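Local structure of cytoplasmic protein (Cryptococcus neoformans var. grubii serotype A, 7LPO) at residues 61-65 with 148-152; 104-110 with 155-160; 648-652 with 728-732. The protein is a fungal sterylglucosidase of glycoside hydrolase family 5, which probably hydrolyses the beta-glucosidic bond of steryl glucosides. One frame throughout, in Å; residues are numbered along the deposited sequence.

Contact 1 (61-65 with 148-152); sequences FWETA and SRFTG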
ATOM      1  N   PHE A  61     -21.930   5.244  11.290  1.00 22.96           N
ATOM      2  CA  PHE A  61     -21.114   4.351  10.470  1.00 21.34           C
ATOM      3  C   PHE A  61     -21.975   3.519   9.530  1.00 20.38           C
ATOM      4  O   PHE A  61     -21.772   3.521   8.310  1.00 22.45           O
ATOM      5  CB  PHE A  61     -20.276   3.464  11.402  1.00 21.78           C
ATOM      6  CG  PHE A  61     -19.435   2.428  10.698  1.00 19.85           C
ATOM      7  CD1 PHE A  61     -18.290   2.788  10.019  1.00 20.28           C
ATOM      8  CD2 PHE A  61     -19.781   1.089  10.754  1.00 16.97           C
ATOM      9  CE1 PHE A  61     -17.510   1.825   9.389  1.00 20.96           C
ATOM     10  CE2 PHE A  61     -19.013   0.131  10.134  1.00 17.85           C
ATOM     11  CZ  PHE A  61     -17.872   0.493   9.453  1.00 18.97           C
ATOM     12  N   TRP A  62     -22.950   2.806  10.081  1.00 16.78           N
ATOM     13  CA  TRP A  62     -23.813   1.964   9.262  1.00 16.56           C
ATOM     14  C   TRP A  62     -24.876   2.780   8.527  1.00 18.75           C
ATOM     15  O   TRP A  62     -25.154   2.525   7.349  1.00 17.87           O
ATOM     16  CB  TRP A  62     -24.489   0.914  10.143  1.00 16.46           C
ATOM     17  CG  TRP A  62     -23.565  -0.068  10.780  1.00 18.86           C
ATOM     18  CD1 TRP A  62     -23.290  -0.192  12.114  1.00 20.31           C
ATOM     19  CD2 TRP A  62     -22.796  -1.071  10.120  1.00 20.09           C
ATOM     20  NE1 TRP A  62     -22.420  -1.224  12.328  1.00 20.71           N
ATOM     21  CE2 TRP A  62     -22.087  -1.776  11.118  1.00 21.94           C
ATOM     22  CE3 TRP A  62     -22.644  -1.456   8.787  1.00 21.42           C
ATOM     23  CZ2 TRP A  62     -21.216  -2.829  10.821  1.00 21.46           C
ATOM     24  CZ3 TRP A  62     -21.772  -2.508   8.491  1.00 22.80           C
ATOM     25  CH2 TRP A  62     -21.074  -3.180   9.506  1.00 22.11           C
ATOM     26  N   GLU A  63     -25.474   3.766   9.203  1.00 20.80           N
ATOM     27  CA  GLU A  63     -26.642   4.449   8.650  1.00 22.75           C
ATOM     28  C   GLU A  63     -26.321   5.174   7.350  1.00 23.22           C
ATOM     29  O   GLU A  63     -27.105   5.124   6.393  1.00 23.59           O
ATOM     30  CB  GLU A  63     -27.200   5.439   9.670  1.00 24.52           C
ATOM     31  CG  GLU A  63     -27.816   4.800  10.897  1.00 29.06           C
ATOM     32  CD  GLU A  63     -26.792   4.516  11.989  1.00 34.05           C
ATOM     33  OE1 GLU A  63     -25.573   4.671  11.739  1.00 35.74           O
ATOM     34  OE2 GLU A  63     -27.206   4.129  13.105  1.00 36.31           O
ATOM     35  N   THR A  64     -25.192   5.880   7.299  1.00 24.43           N
ATOM     36  CA  THR A  64     -24.871   6.617   6.084  1.00 23.53           C
ATOM     37  C   THR A  64     -24.624   5.665   4.923  1.00 20.42           C
ATOM     38  O   THR A  64     -25.033   5.941   3.791  1.00 17.86           O
ATOM     39  CB  THR A  64     -23.658   7.523   6.301  1.00 27.35           C
ATOM     40  OG1 THR A  64     -22.561   6.752   6.795  1.00 31.03           O
ATOM     41  CG2 THR A  64     -23.981   8.630   7.299  1.00 27.66           C
ATOM     42  N   ALA A  65     -23.958   4.535   5.179  1.00 18.73           N
ATOM     43  CA  ALA A  65     -23.680   3.596   4.095  1.00 19.06           C
ATOM     44  C   ALA A  65     -24.954   2.878   3.655  1.00 18.94           C
ATOM     45  O   ALA A  65     -25.155   2.627   2.457  1.00 17.65           O
ATOM     46  CB  ALA A  65     -22.605   2.595   4.527  1.00 19.07           C
ATOM     47  N   SER A 148     -13.176  -4.131   3.016  1.00 14.51           N
ATOM     48  CA  SER A 148     -13.980  -2.920   3.163  1.00 14.50           C
ATOM     49  C   SER A 148     -13.929  -2.412   4.595  1.00 14.53           C
ATOM     50  O   SER A 148     -13.542  -3.138   5.509  1.00 14.56           O
ATOM     51  CB  SER A 148     -15.441  -3.175   2.773  1.00 14.53           C
ATOM     52  OG  SER A 148     -16.025  -4.130   3.641  1.00 14.59           O
ATOM     53  N   ARG A 149     -14.355  -1.156   4.779  1.00 14.52           N
ATOM     54  CA  ARG A 149     -14.515  -0.616   6.133  1.00 17.60           C
ATOM     55  C   ARG A 149     -15.447  -1.485   6.972  1.00 14.62           C
ATOM     56  O   ARG A 149     -15.236  -1.663   8.177  1.00 14.66           O
ATOM     57  CB  ARG A 149     -15.080   0.804   6.091  1.00 15.89           C
ATOM     58  CG  ARG A 149     -14.196   1.855   5.480  1.00 16.09           C
ATOM     59  CD  ARG A 149     -14.754   3.257   5.735  1.00 15.76           C
ATOM     60  NE  ARG A 149     -16.071   3.481   5.125  1.00 16.93           N
ATOM     61  CZ  ARG A 149     -17.121   3.995   5.763  1.00 19.58           C
ATOM     62  NH1 ARG A 149     -17.034   4.335   7.039  1.00 21.46           N
ATOM     63  NH2 ARG A 149     -18.268   4.174   5.121  1.00 22.17           N
ATOM     64  N   PHE A 150     -16.500  -2.011   6.354  1.00 14.64           N
ATOM     65  CA  PHE A 150     -17.512  -2.802   7.047  1.00 14.81           C
ATOM     66  C   PHE A 150     -17.014  -4.183   7.430  1.00 14.74           C
ATOM     67  O   PHE A 150     -17.693  -4.866   8.200  1.00 14.80           O
ATOM     68  CB  PHE A 150     -18.750  -2.842   6.145  1.00 14.71           C
ATOM     69  CG  PHE A 150     -19.024  -1.501   5.510  1.00 14.66           C
ATOM     70  CD1 PHE A 150     -19.522  -0.456   6.272  1.00 14.68           C
ATOM     71  CD2 PHE A 150     -18.689  -1.259   4.193  1.00 14.61           C
ATOM     72  CE1 PHE A 150     -19.716   0.779   5.730  1.00 15.72           C
ATOM     73  CE2 PHE A 150     -18.879  -0.015   3.640  1.00 14.67           C
ATOM     74  CZ  PHE A 150     -19.392   1.009   4.409  1.00 15.51           C
ATOM     75  N   THR A 151     -15.833  -4.586   6.948  1.00 14.70           N
ATOM     76  CA  THR A 151     -15.209  -5.838   7.350  1.00 14.73           C
ATOM     77  C   THR A 151     -13.837  -5.601   7.972  1.00 14.71           C
ATOM     78  O   THR A 151     -13.018  -6.525   8.029  1.00 14.72           O
ATOM     79  CB  THR A 151     -15.115  -6.811   6.173  1.00 14.71           C
ATOM     80  OG1 THR A 151     -14.651  -6.140   4.999  1.00 14.65           O
ATOM     81  CG2 THR A 151     -16.488  -7.388   5.877  1.00 18.08           C
ATOM     82  N   GLY A 152     -13.578  -4.381   8.443  1.00 18.40           N
ATOM     83  CA  GLY A 152     -12.446  -4.088   9.309  1.00 15.58           C
ATOM     84  C   GLY A 152     -11.420  -3.128   8.747  1.00 16.16           C
ATOM     85  O   GLY A 152     -10.385  -2.915   9.398  1.00 15.68           O
TER
HETATM   86  O   HOH W   1     -20.000   5.148   7.243  1.00 26.01           O

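Contact 2 (104-110 with 155-160); sequences TWESLEH and GAPLWT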
ATOM      1  N   THR A 104     -10.929   4.675  -3.129  1.00 15.14           N
ATOM      2  CA  THR A 104     -11.584   3.415  -2.826  1.00 14.77           C
ATOM      3  C   THR A 104     -12.766   3.189  -3.753  1.00 14.77           C
ATOM      4  O   THR A 104     -13.401   4.131  -4.236  1.00 16.12           O
ATOM      5  CB  THR A 104     -12.057   3.347  -1.369  1.00 16.26           C
ATOM      6  OG1 THR A 104     -13.063   4.345  -1.143  1.00 16.30           O
ATOM      7  CG2 THR A 104     -10.854   3.553  -0.431  1.00 16.63           C
ATOM      8  N   TRP A 105     -13.030   1.911  -4.012  1.00 14.82           N
ATOM      9  CA  TRP A 105     -14.249   1.506  -4.699  1.00 16.26           C
ATOM     10  C   TRP A 105     -15.484   2.100  -4.032  1.00 17.80           C
ATOM     11  O   TRP A 105     -16.420   2.540  -4.713  1.00 14.33           O
ATOM     12  CB  TRP A 105     -14.292  -0.018  -4.713  1.00 14.33           C
ATOM     13  CG  TRP A 105     -15.401  -0.655  -5.462  1.00 15.26           C
ATOM     14  CD1 TRP A 105     -16.299  -0.059  -6.287  1.00 14.35           C
ATOM     15  CD2 TRP A 105     -15.719  -2.046  -5.450  1.00 15.79           C
ATOM     16  NE1 TRP A 105     -17.156  -0.995  -6.791  1.00 14.37           N
ATOM     17  CE2 TRP A 105     -16.826  -2.223  -6.281  1.00 14.40           C
ATOM     18  CE3 TRP A 105     -15.164  -3.163  -4.813  1.00 16.20           C
ATOM     19  CZ2 TRP A 105     -17.403  -3.471  -6.494  1.00 14.44           C
ATOM     20  CZ3 TRP A 105     -15.742  -4.397  -5.015  1.00 16.85           C
ATOM     21  CH2 TRP A 105     -16.850  -4.541  -5.853  1.00 14.47           C
ATOM     22  N   GLU A 106     -15.494   2.142  -2.695  1.00 15.98           N
ATOM     23  CA  GLU A 106     -16.655   2.677  -1.993  1.00 14.32           C
ATOM     24  C   GLU A 106     -16.922   4.115  -2.406  1.00 17.79           C
ATOM     25  O   GLU A 106     -18.081   4.509  -2.587  1.00 14.30           O
ATOM     26  CB  GLU A 106     -16.458   2.604  -0.478  1.00 16.65           C
ATOM     27  CG  GLU A 106     -17.557   3.318   0.306  1.00 18.17           C
ATOM     28  CD  GLU A 106     -17.355   3.297   1.819  1.00 20.13           C
ATOM     29  OE1 GLU A 106     -18.306   3.663   2.528  1.00 22.05           O
ATOM     30  OE2 GLU A 106     -16.265   2.916   2.309  1.00 20.58           O
ATOM     31  N   SER A 107     -15.863   4.925  -2.519  1.00 16.19           N
ATOM     32  CA  SER A 107     -16.043   6.338  -2.827  1.00 18.62           C
ATOM     33  C   SER A 107     -16.578   6.550  -4.237  1.00 17.53           C
ATOM     34  O   SER A 107     -17.145   7.615  -4.519  1.00 18.02           O
ATOM     35  CB  SER A 107     -14.722   7.096  -2.636  1.00 20.52           C
ATOM     36  OG  SER A 107     -13.765   6.740  -3.626  1.00 21.48           O
ATOM     37  N   LEU A 108     -16.451   5.548  -5.107  1.00 18.11           N
ATOM     38  CA  LEU A 108     -16.932   5.645  -6.477  1.00 17.60           C
ATOM     39  C   LEU A 108     -18.320   5.053  -6.688  1.00 17.02           C
ATOM     40  O   LEU A 108     -19.015   5.471  -7.623  1.00 16.50           O
ATOM     41  CB  LEU A 108     -15.966   4.937  -7.435  1.00 16.55           C
ATOM     42  CG  LEU A 108     -14.554   5.482  -7.589  1.00 17.83           C
ATOM     43  CD1 LEU A 108     -13.733   4.544  -8.485  1.00 17.96           C
ATOM     44  CD2 LEU A 108     -14.545   6.890  -8.153  1.00 18.20           C
ATOM     45  N   GLU A 109     -18.751   4.086  -5.861  1.00 14.26           N
ATOM     46  CA  GLU A 109     -19.981   3.349  -6.150  1.00 14.29           C
ATOM     47  C   GLU A 109     -20.786   3.066  -4.884  1.00 14.34           C
ATOM     48  O   GLU A 109     -21.532   2.082  -4.825  1.00 16.20           O
ATOM     49  CB  GLU A 109     -19.664   2.035  -6.886  1.00 14.30           C
ATOM     50  CG  GLU A 109     -20.794   1.443  -7.718  1.00 16.14           C
ATOM     51  CD  GLU A 109     -20.332   0.288  -8.620  1.00 18.05           C
ATOM     52  OE1 GLU A 109     -19.200  -0.202  -8.464  1.00 18.69           O
ATOM     53  OE2 GLU A 109     -21.102  -0.139  -9.495  1.00 20.57           O
ATOM     54  N   HIS A 110     -20.675   3.933  -3.881  1.00 15.90           N
ATOM     55  CA  HIS A 110     -21.399   3.723  -2.631  1.00 14.45           C
ATOM     56  C   HIS A 110     -22.906   3.766  -2.822  1.00 17.59           C
ATOM     57  O   HIS A 110     -23.645   3.135  -2.054  1.00 17.90           O
ATOM     58  CB  HIS A 110     -21.000   4.781  -1.613  1.00 15.06           C
ATOM     59  CG  HIS A 110     -21.057   6.176  -2.147  1.00 19.17           C
ATOM     60  ND1 HIS A 110     -22.223   6.910  -2.198  1.00 21.45           N
ATOM     61  CD2 HIS A 110     -20.089   6.968  -2.664  1.00 21.24           C
ATOM     62  CE1 HIS A 110     -21.972   8.096  -2.727  1.00 21.32           C
ATOM     63  NE2 HIS A 110     -20.685   8.156  -3.018  1.00 22.73           N
ATOM     64  N   GLY A 155     -12.205   0.016   1.459  1.00 14.36           N
ATOM     65  CA  GLY A 155     -12.335  -0.524   0.122  1.00 16.08           C
ATOM     66  C   GLY A 155     -13.731  -0.560  -0.467  1.00 14.35           C
ATOM     67  O   GLY A 155     -14.203   0.439  -1.012  1.00 14.33           O
ATOM     68  N   ALA A 156     -14.395  -1.701  -0.370  1.00 14.39           N
ATOM     69  CA  ALA A 156     -15.593  -1.958  -1.152  1.00 14.40           C
ATOM     70  C   ALA A 156     -16.839  -1.328  -0.522  1.00 14.43           C
ATOM     71  O   ALA A 156     -16.906  -1.139   0.697  1.00 14.46           O
ATOM     72  CB  ALA A 156     -15.800  -3.457  -1.309  1.00 14.44           C
ATOM     73  N   PRO A 157     -17.840  -0.989  -1.337  1.00 14.43           N
ATOM     74  CA  PRO A 157     -19.076  -0.428  -0.780  1.00 14.46           C
ATOM     75  C   PRO A 157     -19.863  -1.468  -0.000  1.00 14.52           C
ATOM     76  O   PRO A 157     -19.768  -2.673  -0.241  1.00 14.54           O
ATOM     77  CB  PRO A 157     -19.848   0.059  -2.014  1.00 14.44           C
ATOM     78  CG  PRO A 157     -19.281  -0.703  -3.166  1.00 14.42           C
ATOM     79  CD  PRO A 157     -17.835  -0.989  -2.812  1.00 14.40           C
ATOM     80  N   LEU A 158     -20.661  -0.973   0.946  1.00 14.72           N
ATOM     81  CA  LEU A 158     -21.394  -1.853   1.850  1.00 14.80           C
ATOM     82  C   LEU A 158     -22.276  -2.849   1.105  1.00 14.68           C
ATOM     83  O   LEU A 158     -22.491  -3.968   1.589  1.00 14.73           O
ATOM     84  CB  LEU A 158     -22.245  -1.012   2.804  1.00 15.90           C
ATOM     85  CG  LEU A 158     -23.227  -1.730   3.724  1.00 16.75           C
ATOM     86  CD1 LEU A 158     -22.501  -2.560   4.769  1.00 17.35           C
ATOM     87  CD2 LEU A 158     -24.121  -0.688   4.385  1.00 17.49           C
ATOM     88  N   TRP A 159     -22.799  -2.475  -0.060  1.00 14.63           N
ATOM     89  CA  TRP A 159     -23.717  -3.389  -0.716  1.00 14.66           C
ATOM     90  C   TRP A 159     -23.031  -4.656  -1.213  1.00 14.66           C
ATOM     91  O   TRP A 159     -23.731  -5.626  -1.519  1.00 14.70           O
ATOM     92  CB  TRP A 159     -24.454  -2.689  -1.863  1.00 14.63           C
ATOM     93  CG  TRP A 159     -23.617  -2.044  -2.945  1.00 14.57           C
ATOM     94  CD1 TRP A 159     -23.349  -0.718  -3.085  1.00 14.52           C
ATOM     95  CD2 TRP A 159     -22.996  -2.697  -4.058  1.00 14.54           C
ATOM     96  NE1 TRP A 159     -22.594  -0.500  -4.210  1.00 14.47           N
ATOM     97  CE2 TRP A 159     -22.362  -1.700  -4.825  1.00 14.48           C
ATOM     98  CE3 TRP A 159     -22.919  -4.026  -4.480  1.00 14.56           C
ATOM     99  CZ2 TRP A 159     -21.651  -1.991  -5.982  1.00 14.45           C
ATOM    100  CZ3 TRP A 159     -22.212  -4.313  -5.630  1.00 14.52           C
ATOM    101  CH2 TRP A 159     -21.585  -3.301  -6.369  1.00 14.47           C
ATOM    102  N   THR A 160     -21.692  -4.690  -1.284  1.00 14.62           N
ATOM    103  CA  THR A 160     -21.034  -5.933  -1.687  1.00 14.62           C
ATOM    104  C   THR A 160     -21.209  -7.018  -0.633  1.00 14.69           C
ATOM    105  O   THR A 160     -21.284  -8.204  -0.971  1.00 14.71           O
ATOM    106  CB  THR A 160     -19.537  -5.721  -1.966  1.00 14.57           C
ATOM    107  OG1 THR A 160     -18.872  -5.222  -0.792  1.00 14.57           O
ATOM    108  CG2 THR A 160     -19.347  -4.759  -3.133  1.00 14.51           C
TER
HETATM  109  O   HOH W   2     -13.441   2.796   1.956  1.00 14.34           O
HETATM  110  O   HOH W   3     -15.322   0.307   2.442  1.00 14.44           O
HETATM  111  O   HOH W   4     -20.794   1.848   0.881  1.00 14.79           O

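Contact 3 (648-652 with 728-732); sequences GDFSP and AQLSL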
ATOM      1  N   GLY A 648      15.240  28.846  -2.268  1.00 54.59           N
ATOM      2  CA  GLY A 648      15.309  28.882  -0.820  1.00 56.67           C
ATOM      3  C   GLY A 648      14.436  29.995  -0.280  1.00 58.68           C
ATOM      4  O   GLY A 648      14.618  30.472   0.846  1.00 56.75           O
ATOM      5  N   ASP A 649      13.463  30.404  -1.093  1.00 97.61           N
ATOM      6  CA  ASP A 649      12.619  31.556  -0.815  1.00103.99           C
ATOM      7  C   ASP A 649      11.443  31.229   0.098  1.00102.85           C
ATOM      8  O   ASP A 649      10.588  32.098   0.308  1.00104.49           O
ATOM      9  CB  ASP A 649      12.108  32.143  -2.136  1.00109.63           C
ATOM     10  CG  ASP A 649      12.129  33.663  -2.154  1.00116.33           C
ATOM     11  OD1 ASP A 649      12.617  34.278  -1.181  1.00118.40           O
ATOM     12  OD2 ASP A 649      11.654  34.246  -3.153  1.00118.73           O
ATOM     13  N   PHE A 650      11.374  30.017   0.642  1.00 59.74           N
ATOM     14  CA  PHE A 650      10.369  29.656   1.631  1.00 49.40           C
ATOM     15  C   PHE A 650      11.017  29.568   3.007  1.00 41.95           C
ATOM     16  O   PHE A 650      12.242  29.621   3.151  1.00 40.18           O
ATOM     17  CB  PHE A 650       9.688  28.328   1.277  1.00 42.54           C
ATOM     18  CG  PHE A 650      10.645  27.185   1.083  1.00 36.97           C
ATOM     19  CD1 PHE A 650      11.071  26.427   2.156  1.00 31.07           C
ATOM     20  CD2 PHE A 650      11.115  26.870  -0.178  1.00 36.62           C
ATOM     21  CE1 PHE A 650      11.941  25.378   1.973  1.00 28.68           C
ATOM     22  CE2 PHE A 650      11.992  25.824  -0.364  1.00 33.63           C
ATOM     23  CZ  PHE A 650      12.406  25.078   0.717  1.00 29.78           C
ATOM     24  N   SER A 651      10.168  29.425   4.031  1.00 43.87           N
ATOM     25  CA  SER A 651      10.571  29.397   5.427  1.00 40.53           C
ATOM     26  C   SER A 651      10.947  27.982   5.850  1.00 38.73           C
ATOM     27  O   SER A 651      10.359  27.007   5.367  1.00 37.99           O
ATOM     28  CB  SER A 651       9.435  29.909   6.306  1.00 41.99           C
ATOM     29  OG  SER A 651       9.707  29.695   7.673  1.00 45.23           O
ATOM     30  N   PRO A 652      11.928  27.821   6.742  1.00 35.43           N
ATOM     31  CA  PRO A 652      12.176  26.479   7.298  1.00 35.64           C
ATOM     32  C   PRO A 652      10.939  25.874   7.942  1.00 33.80           C
ATOM     33  O   PRO A 652      10.842  24.645   8.044  1.00 36.36           O
ATOM     34  CB  PRO A 652      13.291  26.699   8.334  1.00 36.34           C
ATOM     35  CG  PRO A 652      13.719  28.113   8.223  1.00 37.07           C
ATOM     36  CD  PRO A 652      12.889  28.835   7.211  1.00 36.99           C
ATOM     37  N   ALA A 728      18.294  35.735   4.954  1.00 75.31           N
ATOM     38  CA  ALA A 728      17.287  34.927   5.632  1.00 75.68           C
ATOM     39  C   ALA A 728      16.732  33.853   4.699  1.00 77.20           C
ATOM     40  O   ALA A 728      15.918  33.016   5.112  1.00 80.57           O
ATOM     41  CB  ALA A 728      16.165  35.814   6.159  1.00 72.90           C
ATOM     42  N   GLN A 729      17.171  33.882   3.445  1.00 64.45           N
ATOM     43  CA  GLN A 729      16.822  32.849   2.491  1.00 59.44           C
ATOM     44  C   GLN A 729      17.607  31.584   2.766  1.00 53.37           C
ATOM     45  O   GLN A 729      18.806  31.635   3.090  1.00 50.50           O
ATOM     46  CB  GLN A 729      17.096  33.347   1.078  1.00 62.09           C
ATOM     47  CG  GLN A 729      15.857  33.459   0.220  1.00 66.02           C
ATOM     48  CD  GLN A 729      16.172  33.598  -1.252  1.00 69.08           C
ATOM     49  OE1 GLN A 729      16.929  34.484  -1.648  1.00 70.37           O
ATOM     50  NE2 GLN A 729      15.585  32.721  -2.076  1.00 69.16           N
ATOM     51  N   LEU A 730      16.950  30.433   2.630  1.00 38.07           N
ATOM     52  CA  LEU A 730      17.611  29.159   2.824  1.00 32.69           C
ATOM     53  C   LEU A 730      18.636  28.942   1.718  1.00 28.20           C
ATOM     54  O   LEU A 730      18.395  29.264   0.553  1.00 28.02           O
ATOM     55  CB  LEU A 730      16.593  28.020   2.840  1.00 31.19           C
ATOM     56  CG  LEU A 730      15.676  28.024   4.059  1.00 29.07           C
ATOM     57  CD1 LEU A 730      14.568  26.996   3.937  1.00 25.95           C
ATOM     58  CD2 LEU A 730      16.495  27.776   5.317  1.00 30.88           C
ATOM     59  N   SER A 731      19.797  28.414   2.087  1.00 26.47           N
ATOM     60  CA  SER A 731      20.893  28.266   1.142  1.00 26.87           C
ATOM     61  C   SER A 731      21.784  27.108   1.575  1.00 25.23           C
ATOM     62  O   SER A 731      22.058  26.930   2.769  1.00 24.86           O
ATOM     63  CB  SER A 731      21.694  29.573   1.037  1.00 32.42           C
ATOM     64  OG  SER A 731      22.968  29.370   0.467  1.00 37.33           O
ATOM     65  N   LEU A 732      22.217  26.322   0.592  1.00 22.24           N
ATOM     66  CA  LEU A 732      23.093  25.192   0.859  1.00 19.48           C
ATOM     67  C   LEU A 732      24.498  25.670   1.201  1.00 19.10           C
ATOM     68  O   LEU A 732      25.026  26.608   0.593  1.00 18.50           O
ATOM     69  CB  LEU A 732      23.153  24.260  -0.345  1.00 17.27           C
ATOM     70  CG  LEU A 732      21.900  23.458  -0.691  1.00 19.26           C
ATOM     71  CD1 LEU A 732      22.155  22.649  -1.973  1.00 22.80           C
ATOM     72  CD2 LEU A 732      21.496  22.547   0.416  1.00 16.86           C
TER

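Contact 1 (61-65 with 148-152)
Phe150 meets three side chains of the helical turn 61-65 at once, a compact example of how one aromatic ring can seat a short helix on a loop. Its CD1 lies 3.7 Å from Phe61 CZ and 3.8 Å from Trp62 CZ3, while the far end of the ring touches the methyl of the third partner, with Ala65 CB 3.6 Å from Phe150 CZ. Neither ring pair across the contact stacks squarely: the planes of Phe61 and Phe150 are inclined at 46° and those of Trp62 and Phe150 at 32°. In this cluster Phe150 CE1 lies over one face of Phe61, and Phe61 CD2 over a face of Trp62. Phe61 has its CG anti to the backbone N (chi1 177°), which turns the ring along the flank of Trp62 and up to Phe150 and Arg149. The guanidinium stands nearly perpendicular to that ring, with NH1 3.5 Å from Phe61 CE1. No direct hydrogen bond joins the segments. A water does so instead, donating to Phe61 O and Thr64 OG1 and accepting from Arg149 NH2, whose stronger partner is the salt-bridged Glu106. Trp62 NE1 is satisfied by Glu182. The contact thus sets helix 61-66 against the loop that follows strand 137-143; Leu161 of helix 159-163 packs on Phe150, and Leu158 packs on Ala65.

Contact 2 (104-110 with 155-160)
The backbones of Glu106 and Pro157 come within 4.1 Å at their CA atoms, and Glu106 N donates to Gly155 O at 2.7 Å, tying the first turn of helix 105-109 to the loop leading into helix 159-163. On this frame lies the Trp105 indole. With CG anti to the backbone N (chi1 -175°), it is laid against Pro157 CD, which sits over one face, 3.6 Å from the centroid of the five-membered ring and 14° off its normal, a CH-pi contact; Ala156 CB and Thr160 CG2 approach the six-membered ring obliquely. Trp105 NE1 donates in the ring plane to Glu109 OE1, a bond that fixes the rotation of the indole, and Phe240 meets the same ring edge-to-face. The second indole, Trp159, has Pro157 CG over one face and gives its N-H to Glu109 O at 2.9 Å, almost straight at 170°, while its CZ2 lies 3.7 Å from Glu109 CD, ring and carboxylate planes standing nearly perpendicular. Glu109 OE2 accepts from Lys114 N. Thr104 OG1 caps the helix, accepting from Ser107 N. Glu106 extends away from the indoles: OE2 lies 2.8 Å from two waters, one of which takes the Gly155 N-H and the other of which also reaches Ala156 O, and OE1 is salt-bridged to Arg149. Both indole N-H groups therefore end on Glu109, one on its carboxylate and one on its carbonyl, so their burial costs no hydrogen bond; the Glu106 carboxylate, shared between arginine and water, would be expected to favour its charged form.

Contact 3 (648-652 with 728-732)
Leu730 is the knot of this contact, pressed by its backbone and its side chain alike against 648-652. Its N donates to Gly648 O at 2.9 Å, and its own O receives a CA-H...O contact from Gly648 CA at 3.4 Å. Gly648, with no side chain, lets the two backbone segments meet this closely. Beyond the backbone the leucine fork divides its work. CD1 touches Phe650 CE1 at 3.7 Å and also rests near Phe650 O, the two side chains crossing at about a right angle, whereas CD2 faces Pro652 CG at 4.0 Å. Having CG anti to the carbonyl carbon (chi1 -68°) points the fork towards both partners. Phe713 and Leu720 extend this apolar patch around Leu730.

The other side is slack. Gln729 lays its CG 3.3 Å from Gly648 O and brings its amide alongside Asp649, obliquely, yet Asp649 OD1 and Gln729 NE2, 3.5 Å apart, make no hydrogen bond because the angle is poor. Both residues are exposed and touch a crystal neighbour, and Asp649 is poorly ordered, so the arrangement on this side is less certain. Ser651, meanwhile, uses its hydroxyl to cap the helix that follows, bonding to Thr653 N. The directional hold between the segments accordingly comes from one backbone hydrogen bond, and most of the packing from one leucine, while the neighbouring polar pair adds proximity without a directed bond.

Overall arrangement
Contacts 1 and 2 are buried neighbours, their centres about 10 Å apart, and their segments alternate along the chain. Both use the connection from strand 137-143 into helix 159-163, and they touch through the Arg149-Glu106 salt bridge and the packing of Phe150 against Leu158. Contact 3 lies far off, centred about 46 Å from the centre of contact 1 and 44 Å from that of contact 2, where two loops meet in the C-terminal part, partly exposed. Chemistry follows place: contact 1 is aromatic and water-bridged, contact 2 combines indoles with direct hydrogen bonds and ordered water, and contact 3 relies on one backbone bond and a leucine, with an exposed polar rim.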